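Local coordinates for protein CD1-2 antigen (Gallus gallus, PDB 3DBX) that probably presents lipid antigens to T cells, as other CD1 proteins do, from a groove that here holds a palmitic acid, at residues 19-24 with 83-88; 95-100 with 119-124. All coordinates share one frame; numbering follows the deposited sequence.

Both contacts lie in the MHC-like antigen-binding domain, the fold in which two helical walls rest on an antiparallel sheet, and their centres are about 9 Å apart. Interaction 1 sets helix 77-89 on strand 12-21; interaction 2 pairs strand 97-107 with strand 113-121. Strands 12-21 and 97-107 are neighbours in the sheet, so the two contacts share one floor and meet directly: L21 N lies 2.8 Å from R97 O, and the side chains of H85 and Y95 join. Along the chain they follow in series, helix 77-89 leading into strand 97-107. Interaction 1 thus seats a wall on the floor that interaction 2 continues, and palmitic acid touches F83 of the first and I119 of the second.

Interaction 1: 19-24 with 83-88; sequences LLLGNV and FMHEMT. With NAG (2-acetamido-2-deoxy-beta-D-glucopyranose), chain C; PLM (palmitic acid), chain F.
Helix 83-88 runs above strand 19-21 with their axes 10.1 Å apart at closest approach and inclined at 45°, a spacing that leaves room for one layer of side chains. L21 fills much of it. With CG anti to its carbonyl carbon (chi1 -85°), its branch point sits over one face of the H85 imidazole, displaced toward the rim, in a CH-pi contact of 3.8 Å from L21 CG to the ring centroid. One methyl, CD2, continues to the helix and lies 4.0 Å from M84 CB and about as far from T88 OG1. This is the MHC-like platform, in which alternate residues of a floor strand face the helical wall; L19, the next on that side, crosses M84 at about a right angle, CD2 to CG at 3.8 Å. Imidazole suits its place by offering a face to leucine while ND1 bonds to Y95 OH and NE2 to T27 OG1. H85 CE1 lies 3.7 Å from N23 O, which is in the ring plane, and 3.5 Å from V24 O. T88 OG1 donates to M84 O, 2.9 Å away. On the helix side turned from the strand, F83 CG meets palmitic acid C7; in the loop beyond the strand, N23 ND2 is bonded to C1 of the N-linked sugar.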
ATOM      1  N   LEU A  19      -6.470   2.703  14.833  1.00 41.34           N
ATOM      2  CA  LEU A  19      -6.572   3.014  16.238  1.00 43.35           C
ATOM      3  C   LEU A  19      -6.468   1.673  16.955  1.00 44.24           C
ATOM      4  O   LEU A  19      -7.394   0.889  16.905  1.00 44.47           O
ATOM      5  CB  LEU A  19      -7.924   3.683  16.532  1.00 45.38           C
ATOM      6  CG  LEU A  19      -8.079   5.170  16.192  1.00 44.51           C
ATOM      7  CD1 LEU A  19      -7.845   5.417  14.696  1.00 45.22           C
ATOM      8  CD2 LEU A  19      -9.412   5.712  16.594  1.00 45.16           C
ATOM      9  N   LEU A  20      -5.301   1.401  17.532  1.00 45.23           N
ATOM     10  CA  LEU A  20      -5.050   0.185  18.294  1.00 47.69           C
ATOM     11  C   LEU A  20      -5.235   0.500  19.759  1.00 51.00           C
ATOM     12  O   LEU A  20      -4.420   1.195  20.395  1.00 52.92           O
ATOM     13  CB  LEU A  20      -3.655  -0.389  18.032  1.00 47.38           C
ATOM     14  CG  LEU A  20      -3.146  -1.509  18.967  1.00 51.84           C
ATOM     15  CD1 LEU A  20      -4.167  -2.657  19.250  1.00 50.33           C
ATOM     16  CD2 LEU A  20      -1.834  -2.073  18.414  1.00 52.00           C
ATOM     17  N   LEU A  21      -6.332  -0.021  20.284  1.00 51.88           N
ATOM     18  CA  LEU A  21      -6.751   0.244  21.625  1.00 55.15           C
ATOM     19  C   LEU A  21      -6.250  -0.904  22.514  1.00 57.45           C
ATOM     20  O   LEU A  21      -6.945  -1.892  22.729  1.00 57.21           O
ATOM     21  CB  LEU A  21      -8.278   0.384  21.643  1.00 55.73           C
ATOM     22  CG  LEU A  21      -8.944   1.734  21.327  1.00 56.40           C
ATOM     23  CD1 LEU A  21      -8.316   2.490  20.182  1.00 53.50           C
ATOM     24  CD2 LEU A  21     -10.463   1.585  21.145  1.00 56.42           C
ATOM     25  N   GLY A  22      -5.023  -0.735  23.010  1.00 59.41           N
ATOM     26  CA  GLY A  22      -4.330  -1.705  23.866  1.00 63.10           C
ATOM     27  C   GLY A  22      -5.049  -2.089  25.133  1.00 67.14           C
ATOM     28  O   GLY A  22      -5.542  -3.202  25.242  1.00 68.42           O
ATOM     29  N   ASN A  23      -5.068  -1.179  26.106  1.00 70.25           N
ATOM     30  CA  ASN A  23      -5.892  -1.297  27.319  1.00 73.94           C
ATOM     31  C   ASN A  23      -6.716  -0.017  27.499  1.00 74.20           C
ATOM     32  O   ASN A  23      -6.776   0.824  26.597  1.00 71.14           O
ATOM     33  CB  ASN A  23      -5.043  -1.597  28.573  1.00 79.06           C
ATOM     34  CG  ASN A  23      -3.822  -0.690  28.707  1.00 81.02           C
ATOM     35  OD1 ASN A  23      -3.798   0.414  28.165  1.00 80.22           O
ATOM     36  ND2 ASN A  23      -2.806  -1.156  29.444  1.00 85.95           N
ATOM     37  N   VAL A  24      -7.348   0.138  28.652  1.00 78.26           N
ATOM     38  CA  VAL A  24      -8.178   1.320  28.891  1.00 79.55           C
ATOM     39  C   VAL A  24      -7.397   2.660  28.724  1.00 78.95           C
ATOM     40  O   VAL A  24      -7.875   3.590  28.074  1.00 76.93           O
ATOM     41  CB  VAL A  24      -8.954   1.191  30.221  1.00 84.64           C
ATOM     42  CG1 VAL A  24      -8.006   1.134  31.410  1.00 89.73           C
ATOM     43  CG2 VAL A  24      -9.979   2.302  30.361  1.00 86.97           C
ATOM     44  N   PHE A  83     -14.594   8.176  20.811  1.00 69.81           N
ATOM     45  CA  PHE A  83     -15.752   7.474  20.269  1.00 69.90           C
ATOM     46  C   PHE A  83     -15.508   5.965  20.150  1.00 68.13           C
ATOM     47  O   PHE A  83     -16.425   5.175  20.376  1.00 69.76           O
ATOM     48  CB  PHE A  83     -16.133   8.026  18.899  1.00 68.45           C
ATOM     49  CG  PHE A  83     -17.369   7.395  18.319  1.00 69.59           C
ATOM     50  CD1 PHE A  83     -18.629   7.686  18.845  1.00 74.19           C
ATOM     51  CD2 PHE A  83     -17.273   6.502  17.251  1.00 66.73           C
ATOM     52  CE1 PHE A  83     -19.774   7.101  18.312  1.00 76.37           C
ATOM     53  CE2 PHE A  83     -18.412   5.905  16.716  1.00 67.85           C
ATOM     54  CZ  PHE A  83     -19.662   6.205  17.243  1.00 72.97           C
ATOM     55  N   MET A  84     -14.285   5.570  19.787  1.00 64.64           N
ATOM     56  CA  MET A  84     -13.967   4.136  19.657  1.00 63.55           C
ATOM     57  C   MET A  84     -13.838   3.437  21.013  1.00 66.00           C
ATOM     58  O   MET A  84     -14.374   2.342  21.190  1.00 67.40           O
ATOM     59  CB  MET A  84     -12.741   3.908  18.785  1.00 59.48           C
ATOM     60  CG  MET A  84     -12.893   4.343  17.301  1.00 58.60           C
ATOM     61  SD  MET A  84     -14.376   3.740  16.445  1.00 59.91           S
ATOM     62  CE  MET A  84     -14.216   4.596  14.879  1.00 57.86           C
ATOM     63  N   HIS A  85     -13.160   4.072  21.970  1.00 67.80           N
ATOM     64  CA  HIS A  85     -13.140   3.583  23.363  1.00 71.10           C
ATOM     65  C   HIS A  85     -14.544   3.429  23.942  1.00 75.38           C
ATOM     66  O   HIS A  85     -14.798   2.498  24.700  1.00 77.37           O
ATOM     67  CB  HIS A  85     -12.310   4.494  24.278  1.00 72.86           C
ATOM     68  CG  HIS A  85     -10.839   4.208  24.258  1.00 70.33           C
ATOM     69  ND1 HIS A  85     -10.271   3.168  24.963  1.00 70.74           N
ATOM     70  CD2 HIS A  85      -9.818   4.833  23.625  1.00 67.03           C
ATOM     71  CE1 HIS A  85      -8.965   3.161  24.762  1.00 68.25           C
ATOM     72  NE2 HIS A  85      -8.665   4.163  23.953  1.00 67.59           N
ATOM     73  N   GLU A  86     -15.442   4.344  23.582  1.00 77.28           N
ATOM     74  CA  GLU A  86     -16.821   4.345  24.073  1.00 82.13           C
ATOM     75  C   GLU A  86     -17.680   3.209  23.523  1.00 81.95           C
ATOM     76  O   GLU A  86     -18.512   2.654  24.242  1.00 85.33           O
ATOM     77  CB  GLU A  86     -17.521   5.665  23.737  1.00 84.26           C
ATOM     78  CG  GLU A  86     -16.794   6.947  24.134  1.00 87.18           C
ATOM     79  CD  GLU A  86     -16.233   6.928  25.546  1.00 92.49           C
ATOM     80  OE1 GLU A  86     -17.033   7.010  26.510  1.00 98.30           O
ATOM     81  OE2 GLU A  86     -14.987   6.854  25.680  1.00 90.65           O
ATOM     82  N   MET A  87     -17.511   2.902  22.241  1.00 78.40           N
ATOM     83  CA  MET A  87     -18.303   1.856  21.585  1.00 79.06           C
ATOM     84  C   MET A  87     -17.869   0.460  22.039  1.00 78.85           C
ATOM     85  O   MET A  87     -18.692  -0.454  22.145  1.00 80.95           O
ATOM     86  CB  MET A  87     -18.213   1.979  20.056  1.00 75.87           C
ATOM     87  CG  MET A  87     -18.817   3.263  19.467  1.00 77.80           C
ATOM     88  SD  MET A  87     -20.607   3.460  19.663  1.00 86.25           S
ATOM     89  CE  MET A  87     -20.734   4.406  21.185  1.00 88.93           C
ATOM     90  N   THR A  88     -16.567   0.312  22.289  1.00 76.69           N
ATOM     91  CA  THR A  88     -16.011  -0.891  22.894  1.00 77.02           C
ATOM     92  C   THR A  88     -16.652  -1.095  24.258  1.00 81.64           C
ATOM     93  O   THR A  88     -17.112  -2.181  24.578  1.00 83.99           O
ATOM     94  CB  THR A  88     -14.474  -0.791  23.033  1.00 74.67           C
ATOM     95  OG1 THR A  88     -13.905  -0.419  21.776  1.00 70.85           O
ATOM     96  CG2 THR A  88     -13.880  -2.117  23.440  1.00 74.85           C
TER
HETATM   97  C1  NAG C 500      -1.611  -0.334  29.369  1.00 88.57           C
HETATM   98  C2  NAG C 500      -1.126  -0.580  30.807  1.00 95.79           C
HETATM   99  C3  NAG C 500       0.245   0.069  30.973  1.00 98.66           C
HETATM  100  C4  NAG C 500       1.201  -0.536  29.956  1.00 96.86           C
HETATM  101  C5  NAG C 500       0.700  -0.284  28.524  1.00 89.92           C
HETATM  102  C6  NAG C 500       1.677  -0.937  27.535  1.00 87.99           C
HETATM  103  C7  NAG C 500      -2.773  -0.869  32.617  1.00103.44           C
HETATM  104  C8  NAG C 500      -2.090  -1.376  33.861  1.00109.23           C
HETATM  105  N2  NAG C 500      -2.063  -0.073  31.806  1.00 99.39           N
HETATM  106  O3  NAG C 500       0.781  -0.104  32.258  1.00103.77           O
HETATM  107  O4  NAG C 500       2.493  -0.000  30.180  1.00102.21           O
HETATM  108  O5  NAG C 500      -0.653  -0.738  28.368  1.00 86.78           O
HETATM  109  O6  NAG C 500       1.059  -1.501  26.398  1.00 83.84           O
HETATM  110  O7  NAG C 500      -3.943  -1.194  32.393  1.00102.08           O
HETATM  111  C1  PLM F 522     -17.975  10.995  21.633  1.00 68.45           C
HETATM  112  O1  PLM F 522     -16.785  11.026  22.038  1.00 69.12           O
HETATM  113  O2  PLM F 522     -18.792  10.271  22.247  1.00 68.55           O
HETATM  114  C2  PLM F 522     -18.432  11.807  20.434  1.00 68.29           C
HETATM  115  C3  PLM F 522     -17.256  12.145  19.513  1.00 68.56           C
HETATM  116  C4  PLM F 522     -17.711  12.794  18.208  1.00 68.16           C
HETATM  117  C5  PLM F 522     -17.951  11.766  17.099  1.00 68.15           C
HETATM  118  C6  PLM F 522     -16.684  11.381  16.333  1.00 67.41           C
HETATM  119  C7  PLM F 522     -16.705   9.920  15.888  1.00 66.76           C
HETATM  120  C8  PLM F 522     -16.976   9.786  14.399  1.00 65.86           C
HETATM  121  C9  PLM F 522     -16.173   8.637  13.796  1.00 65.75           C
HETATM  122  CA  PLM F 522     -16.410   8.601  12.290  1.00 65.12           C
HETATM  123  CB  PLM F 522     -15.154   8.242  11.507  1.00 64.64           C
HETATM  124  CC  PLM F 522     -14.401   9.472  11.012  1.00 63.52           C
HETATM  125  CD  PLM F 522     -14.763   9.829   9.576  1.00 63.09           C
HETATM  126  CE  PLM F 522     -14.369  11.267   9.314  1.00 63.06           C
HETATM  127  CF  PLM F 522     -13.577  11.405   8.020  1.00 63.32           C
HETATM  128  CG  PLM F 522     -12.548  12.523   8.137  1.00 62.30           C

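Interaction 2: 95-100 with 119-124; sequences YPRVFQ and IGEGGR
F99 lays one face of its ring under the aliphatic part of E121, whose CG stands 4.2 Å from the ring centroid, 24° off the normal and shifted toward the rim. The two residues form a non-hydrogen-bonded antiparallel pair, their side chains on the sheet face that carries the helices, where F99 also packs on M84 and M148. Glutamate suits this buried place because its methylenes cover the ring while the side chain, with CG anti to the backbone N (chi1 -177°) and a bend at chi2, swings the carboxylate off toward R97. There R97 NH1 reaches E121 OE2 at 2.6 Å in a salt bridge; the oxygen lies in the guanidinium plane, yet the donor approaches from well above the carboxylate plane, the two planes being 56° apart. A water bridges V98 N to the same OE2.

The backbones form the ladder of a beta hairpin in the platform floor. Q100 and G120 bond reciprocally, with G120 N 2.9 Å from Q100 O, and G122 N donates to V98 O nearly along its C=O axis. A type I' turn from E121 to R124 then leads into strand 124-130; glycine suits positions 122 and 123, where the backbone takes positive phi, and at G122 a CB would also be crowded by E121 OE2. On the opposite face, the side-chain amide of Q100 bonds through both NE2 and OE1 to the chain of another protein in the assembly.

Because E121 OE1 also pairs with R140, the buried carboxylate has an arginine at each oxygen, which would favour its ionised form and offset the cost of burying its charge.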
ATOM      1  N   TYR A  95     -10.562  -5.237  25.515  1.00 72.00           N
ATOM      2  CA  TYR A  95      -9.272  -4.910  24.878  1.00 68.24           C
ATOM      3  C   TYR A  95      -8.352  -6.153  24.705  1.00 67.56           C
ATOM      4  O   TYR A  95      -8.476  -7.108  25.465  1.00 71.12           O
ATOM      5  CB  TYR A  95      -8.545  -3.833  25.703  1.00 69.99           C
ATOM      6  CG  TYR A  95      -9.299  -2.507  25.868  1.00 70.26           C
ATOM      7  CD1 TYR A  95      -9.038  -1.418  25.037  1.00 67.99           C
ATOM      8  CD2 TYR A  95     -10.266  -2.356  26.852  1.00 74.58           C
ATOM      9  CE1 TYR A  95      -9.724  -0.199  25.197  1.00 67.79           C
ATOM     10  CE2 TYR A  95     -10.962  -1.150  27.016  1.00 75.60           C
ATOM     11  CZ  TYR A  95     -10.685  -0.081  26.180  1.00 72.09           C
ATOM     12  OH  TYR A  95     -11.376   1.102  26.360  1.00 73.28           O
ATOM     13  N   PRO A  96      -7.424  -6.142  23.715  1.00 63.95           N
ATOM     14  CA  PRO A  96      -7.192  -5.107  22.687  1.00 59.59           C
ATOM     15  C   PRO A  96      -8.282  -5.122  21.636  1.00 57.02           C
ATOM     16  O   PRO A  96      -8.922  -6.149  21.397  1.00 57.21           O
ATOM     17  CB  PRO A  96      -5.837  -5.506  22.050  1.00 58.38           C
ATOM     18  CG  PRO A  96      -5.280  -6.638  22.944  1.00 62.23           C
ATOM     19  CD  PRO A  96      -6.479  -7.265  23.572  1.00 64.15           C
ATOM     20  N   ARG A  97      -8.513  -3.963  21.050  1.00 54.42           N
ATOM     21  CA  ARG A  97      -9.390  -3.813  19.909  1.00 52.69           C
ATOM     22  C   ARG A  97      -8.613  -3.000  18.870  1.00 49.39           C
ATOM     23  O   ARG A  97      -7.928  -2.048  19.225  1.00 49.85           O
ATOM     24  CB  ARG A  97     -10.661  -3.061  20.311  1.00 53.48           C
ATOM     25  CG  ARG A  97     -11.695  -3.907  20.995  1.00 57.72           C
ATOM     26  CD  ARG A  97     -12.338  -4.890  20.047  1.00 58.34           C
ATOM     27  NE  ARG A  97     -12.927  -5.992  20.798  1.00 62.14           N
ATOM     28  CZ  ARG A  97     -13.447  -7.081  20.252  1.00 61.49           C
ATOM     29  NH1 ARG A  97     -13.454  -7.242  18.936  1.00 59.54           N
ATOM     30  NH2 ARG A  97     -13.924  -8.025  21.024  1.00 65.56           N
ATOM     31  N   VAL A  98      -8.673  -3.396  17.604  1.00 47.37           N
ATOM     32  CA  VAL A  98      -8.102  -2.573  16.542  1.00 44.66           C
ATOM     33  C   VAL A  98      -9.212  -2.030  15.648  1.00 43.00           C
ATOM     34  O   VAL A  98      -9.945  -2.799  15.006  1.00 41.84           O
ATOM     35  CB  VAL A  98      -7.091  -3.329  15.639  1.00 43.78           C
ATOM     36  CG1 VAL A  98      -6.352  -2.342  14.725  1.00 42.12           C
ATOM     37  CG2 VAL A  98      -6.099  -4.117  16.450  1.00 47.91           C
ATOM     38  N   PHE A  99      -9.303  -0.703  15.569  1.00 41.81           N
ATOM     39  CA  PHE A  99     -10.248  -0.056  14.653  1.00 40.98           C
ATOM     40  C   PHE A  99      -9.500   0.563  13.491  1.00 38.66           C
ATOM     41  O   PHE A  99      -8.374   1.002  13.664  1.00 39.00           O
ATOM     42  CB  PHE A  99     -11.088   1.011  15.373  1.00 41.96           C
ATOM     43  CG  PHE A  99     -12.080   0.440  16.373  1.00 44.59           C
ATOM     44  CD1 PHE A  99     -13.400   0.197  16.000  1.00 43.68           C
ATOM     45  CD2 PHE A  99     -11.690   0.160  17.678  1.00 44.72           C
ATOM     46  CE1 PHE A  99     -14.315  -0.335  16.908  1.00 49.92           C
ATOM     47  CE2 PHE A  99     -12.592  -0.350  18.594  1.00 50.25           C
ATOM     48  CZ  PHE A  99     -13.914  -0.597  18.210  1.00 51.12           C
ATOM     49  N   GLN A 100     -10.133   0.614  12.317  1.00 37.90           N
ATOM     50  CA  GLN A 100      -9.522   1.202  11.109  1.00 35.09           C
ATOM     51  C   GLN A 100     -10.540   2.058  10.355  1.00 35.77           C
ATOM     52  O   GLN A 100     -11.742   1.752  10.347  1.00 36.28           O
ATOM     53  CB  GLN A 100      -8.950   0.113  10.201  1.00 35.19           C
ATOM     54  CG  GLN A 100      -7.711  -0.613  10.772  1.00 35.59           C
ATOM     55  CD  GLN A 100      -7.438  -1.944  10.136  1.00 36.55           C
ATOM     56  OE1 GLN A 100      -7.967  -2.938  10.569  1.00 37.97           O
ATOM     57  NE2 GLN A 100      -6.585  -1.970   9.118  1.00 35.26           N
ATOM     58  N   ILE A 119     -15.508   2.126   8.096  1.00 46.60           N
ATOM     59  CA  ILE A 119     -14.915   1.725   9.382  1.00 45.17           C
ATOM     60  C   ILE A 119     -14.830   0.198   9.499  1.00 45.85           C
ATOM     61  O   ILE A 119     -15.794  -0.492   9.215  1.00 48.32           O
ATOM     62  CB  ILE A 119     -15.700   2.315  10.607  1.00 47.30           C
ATOM     63  CG1 ILE A 119     -15.841   3.843  10.464  1.00 47.99           C
ATOM     64  CG2 ILE A 119     -14.994   1.991  11.891  1.00 44.93           C
ATOM     65  CD1 ILE A 119     -16.650   4.547  11.565  1.00 51.34           C
ATOM     66  N   GLY A 120     -13.673  -0.312   9.924  1.00 43.50           N
ATOM     67  CA  GLY A 120     -13.509  -1.721  10.252  1.00 44.45           C
ATOM     68  C   GLY A 120     -13.130  -1.966  11.707  1.00 45.23           C
ATOM     69  O   GLY A 120     -12.591  -1.079  12.394  1.00 43.95           O
ATOM     70  N   GLU A 121     -13.411  -3.178  12.175  1.00 47.13           N
ATOM     71  CA  GLU A 121     -12.937  -3.636  13.468  1.00 48.47           C
ATOM     72  C   GLU A 121     -12.402  -5.045  13.304  1.00 48.96           C
ATOM     73  O   GLU A 121     -12.999  -5.877  12.605  1.00 49.79           O
ATOM     74  CB  GLU A 121     -14.065  -3.599  14.507  1.00 51.95           C
ATOM     75  CG  GLU A 121     -13.661  -4.005  15.933  1.00 55.76           C
ATOM     76  CD  GLU A 121     -13.571  -5.515  16.118  1.00 62.86           C
ATOM     77  OE1 GLU A 121     -14.367  -6.254  15.499  1.00 66.20           O
ATOM     78  OE2 GLU A 121     -12.677  -5.973  16.861  1.00 66.08           O
ATOM     79  N   GLY A 122     -11.275  -5.313  13.959  1.00 48.73           N
ATOM     80  CA  GLY A 122     -10.615  -6.609  13.839  1.00 49.05           C
ATOM     81  C   GLY A 122     -10.325  -7.023  12.410  1.00 47.65           C
ATOM     82  O   GLY A 122     -10.300  -8.208  12.113  1.00 50.37           O
ATOM     83  N   GLY A 123     -10.120  -6.060  11.518  1.00 45.48           N
ATOM     84  CA  GLY A 123      -9.703  -6.363  10.145  1.00 44.05           C
ATOM     85  C   GLY A 123     -10.808  -6.829   9.214  1.00 45.55           C
ATOM     86  O   GLY A 123     -10.541  -7.423   8.190  1.00 45.83           O
ATOM     87  N   ARG A 124     -12.059  -6.579   9.588  1.00 46.51           N
ATOM     88  CA  ARG A 124     -13.209  -6.861   8.739  1.00 48.92           C
ATOM     89  C   ARG A 124     -14.069  -5.604   8.746  1.00 48.43           C
ATOM     90  O   ARG A 124     -13.978  -4.819   9.683  1.00 46.87           O
ATOM     91  CB  ARG A 124     -14.033  -8.026   9.331  1.00 52.36           C
ATOM     92  CG  ARG A 124     -13.260  -9.332   9.481  1.00 53.99           C
ATOM     93  CD  ARG A 124     -14.096 -10.450  10.121  1.00 58.92           C
ATOM     94  NE  ARG A 124     -14.555 -10.124  11.475  1.00 64.69           N
ATOM     95  CZ  ARG A 124     -15.821 -10.206  11.893  1.00 69.67           C
ATOM     96  NH1 ARG A 124     -16.791 -10.583  11.060  1.00 73.37           N
ATOM     97  NH2 ARG A 124     -16.124  -9.910  13.153  1.00 70.38           N
TER
HETATM   98  O   HOH W   1      -9.862  -5.832  17.209  1.00 44.04           O